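Local structure of nucleoside-diphosphate-sugar pyrophosphorylase (Vibrio cholerae, 4EVW) at residues V191-P194 with S195-E199. The protein probably transfers a nucleotidyl group from a nucleoside triphosphate to a sugar phosphate, yielding a nucleotide sugar and pyrophosphate. The protein carries 1 engineered substitution. Numbering follows the deposited sequence.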
ATOM      1  N   VAL A 191     -11.562   7.565 -11.506  1.00 21.24           N
ATOM      2  CA  VAL A 191     -12.967   7.455 -11.124  1.00 23.60           C
ATOM      3  C   VAL A 191     -13.898   8.172 -12.100  1.00 23.33           C
ATOM      4  O   VAL A 191     -15.114   8.019 -12.021  1.00 22.71           O
ATOM      5  CB  VAL A 191     -13.223   7.945  -9.665  1.00 26.83           C
ATOM      6  CG1 VAL A 191     -12.350   7.146  -8.694  1.00 26.16           C
ATOM      7  CG2 VAL A 191     -12.966   9.437  -9.536  1.00 29.02           C
ATOM      8  N   ALA A 192     -13.327   8.932 -13.033  1.00 25.24           N
ATOM      9  CA  ALA A 192     -14.126   9.645 -14.032  1.00 27.94           C
ATOM     10  C   ALA A 192     -14.186   8.917 -15.379  1.00 26.68           C
ATOM     11  O   ALA A 192     -14.775   9.426 -16.329  1.00 27.28           O
ATOM     12  CB  ALA A 192     -13.586  11.068 -14.229  1.00 25.71           C
ATOM     13  N   ARG A 193     -13.580   7.736 -15.469  1.00 24.52           N
ATOM     14  CA  ARG A 193     -13.601   6.954 -16.713  1.00 27.09           C
ATOM     15  C   ARG A 193     -15.029   6.710 -17.196  1.00 27.03           C
ATOM     16  O   ARG A 193     -15.941   6.542 -16.387  1.00 25.40           O
ATOM     17  CB  ARG A 193     -12.975   5.564 -16.507  1.00 23.68           C
ATOM     18  CG  ARG A 193     -11.464   5.501 -16.424  1.00 25.41           C
ATOM     19  CD  ARG A 193     -11.036   4.532 -15.320  1.00 38.31           C
ATOM     20  NE  ARG A 193     -11.123   3.120 -15.668  1.00 46.45           N
ATOM     21  CZ  ARG A 193     -11.662   2.183 -14.888  1.00 33.47           C
ATOM     22  NH1 ARG A 193     -12.184   2.497 -13.708  1.00 29.77           N
ATOM     23  NH2 ARG A 193     -11.650   0.920 -15.280  1.00 39.48           N
ATOM     24  N   PRO A 194     -15.243   6.702 -18.525  1.00 23.12           N
ATOM     25  CA  PRO A 194     -16.582   6.451 -19.072  1.00 27.23           C
ATOM     26  C   PRO A 194     -17.002   5.082 -18.549  1.00 31.11           C
ATOM     27  O   PRO A 194     -16.175   4.173 -18.449  1.00 25.10           O
ATOM     28  CB  PRO A 194     -16.344   6.427 -20.579  1.00 34.75           C
ATOM     29  CG  PRO A 194     -15.256   7.435 -20.752  1.00 34.66           C
ATOM     30  CD  PRO A 194     -14.322   7.176 -19.577  1.00 31.28           C
ATOM     31  N   SER A 195     -18.283   4.937 -18.227  1.00 30.72           N
ATOM     32  CA  SER A 195     -18.800   3.691 -17.669  1.00 33.89           C
ATOM     33  C   SER A 195     -18.428   2.392 -18.380  1.00 34.16           C
ATOM     34  O   SER A 195     -18.246   1.364 -17.728  1.00 32.81           O
ATOM     35  CB  SER A 195     -20.323   3.778 -17.545  1.00 34.28           C
ATOM     36  OG  SER A 195     -20.921   4.052 -18.800  1.00 41.44           O
ATOM     37  N   GLN A 196     -18.315   2.423 -19.704  1.00 34.05           N
ATOM     38  CA  GLN A 196     -17.988   1.209 -20.442  1.00 36.35           C
ATOM     39  C   GLN A 196     -16.649   0.593 -20.052  1.00 34.12           C
ATOM     40  O   GLN A 196     -16.425  -0.599 -20.270  1.00 37.87           O
ATOM     41  CB  GLN A 196     -18.017   1.476 -21.956  1.00 43.11           C
ATOM     42  CG  GLN A 196     -17.179   2.662 -22.408  1.00 50.17           C
ATOM     43  CD  GLN A 196     -17.984   3.949 -22.530  1.00 56.54           C
ATOM     44  OE1 GLN A 196     -18.856   4.238 -21.706  1.00 49.28           O
ATOM     45  NE2 GLN A 196     -17.679   4.740 -23.558  1.00 57.63           N
ATOM     46  N   GLU A 197     -15.762   1.392 -19.465  1.00 26.99           N
ATOM     47  CA  GLU A 197     -14.444   0.899 -19.065  1.00 29.12           C
ATOM     48  C   GLU A 197     -14.422   0.208 -17.707  1.00 33.68           C
ATOM     49  O   GLU A 197     -13.421  -0.405 -17.335  1.00 35.11           O
ATOM     50  CB  GLU A 197     -13.444   2.053 -19.019  1.00 31.24           C
ATOM     51  CG  GLU A 197     -13.264   2.798 -20.322  1.00 35.62           C
ATOM     52  CD  GLU A 197     -12.143   3.814 -20.236  1.00 39.35           C
ATOM     53  OE1 GLU A 197     -11.221   3.608 -19.417  1.00 37.25           O
ATOM     54  OE2 GLU A 197     -12.172   4.807 -20.990  1.00 45.32           O
ATOM     55  N   TRP A 198     -15.513   0.309 -16.956  1.00 30.04           N
ATOM     56  CA  TRP A 198     -15.546  -0.293 -15.629  1.00 32.36           C
ATOM     57  C   TRP A 198     -15.823  -1.786 -15.630  1.00 28.58           C
ATOM     58  O   TRP A 198     -16.865  -2.230 -16.109  1.00 32.31           O
ATOM     59  CB  TRP A 198     -16.573   0.425 -14.756  1.00 27.14           C
ATOM     60  CG  TRP A 198     -16.205   1.841 -14.469  1.00 24.80           C
ATOM     61  CD1 TRP A 198     -16.221   2.889 -15.342  1.00 26.00           C
ATOM     62  CD2 TRP A 198     -15.754   2.365 -13.216  1.00 22.77           C
ATOM     63  NE1 TRP A 198     -15.812   4.038 -14.707  1.00 22.82           N
ATOM     64  CE2 TRP A 198     -15.520   3.745 -13.403  1.00 21.49           C
ATOM     65  CE3 TRP A 198     -15.526   1.803 -11.954  1.00 20.07           C
ATOM     66  CZ2 TRP A 198     -15.066   4.573 -12.368  1.00 19.78           C
ATOM     67  CZ3 TRP A 198     -15.073   2.628 -10.925  1.00 23.39           C
ATOM     68  CH2 TRP A 198     -14.850   3.999 -11.142  1.00 22.94           C
ATOM     69  N   GLU A 199     -14.892  -2.552 -15.071  1.00 29.24           N
ATOM     70  CA  GLU A 199     -15.018  -4.004 -15.001  1.00 37.77           C
ATOM     71  C   GLU A 199     -15.342  -4.461 -13.589  1.00 33.09           C
ATOM     72  O   GLU A 199     -15.635  -5.633 -13.356  1.00 31.98           O
ATOM     73  CB  GLU A 199     -13.714  -4.668 -15.435  1.00 49.33           C
ATOM     74  CG  GLU A 199     -13.217  -4.235 -16.793  1.00 60.26           C
ATOM     75  CD  GLU A 199     -12.038  -5.064 -17.250  1.00 68.84           C
ATOM     76  OE1 GLU A 199     -10.895  -4.777 -16.831  1.00 70.93           O
ATOM     77  OE2 GLU A 199     -12.263  -6.018 -18.021  1.00 72.55           O
TER
HETATM   78  O   HOH W   1     -12.613  -1.215 -13.846  1.00 30.22           O
HETATM   79  O   HOH W   2      -9.781   1.359 -17.817  1.00 47.43           O
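R193 tilts its guanidinium over one face of the W198 indole, a cation-pi contact between residues that flank a short 3-10 turn (S195-E197) in the surface loop between helices 180-191 and 208-214. From the base outward, CB of R193 lies 3.7 Å from NE1 of W198, and CG passes OE1 of E197. The first torsion sets CG opposite the carbonyl carbon (chi1 -76°), and bends at chi2 and chi3 then turn the chain across the loop. NE makes a long salt bridge, 3.8 Å, to OE1 of E197, and water 2 links the two atoms, accepting from NE and donating to OE1. CZ sits 4.4 Å from the centroid of the five-membered ring of W198, almost straight above it, with the guanidinium and ring planes 41° apart. NH1 rests over the middle of the indole. The arginine thus meets an aromatic face through NH1 and, near NE, a carboxylate whose plane is turned 77° from its own, while Y190 adds a second cation-pi partner. W198 is also held by its edge: NE1 donates to O of R193 (3.0 Å), with that oxygen in the ring plane but the donor well above the carbonyl plane. Both W198 and V191 touch L203. E197 N closes the turn on O of P194 at 3.0 Å, and the E197 side chain runs beside the proline ring, OE2 of E197 near CD of P194; a bound magnesium ion lies about 4 Å from this side chain. At the tip, NH2 of R193 donates to water 1 (2.7 Å), which also accepts from E199 N.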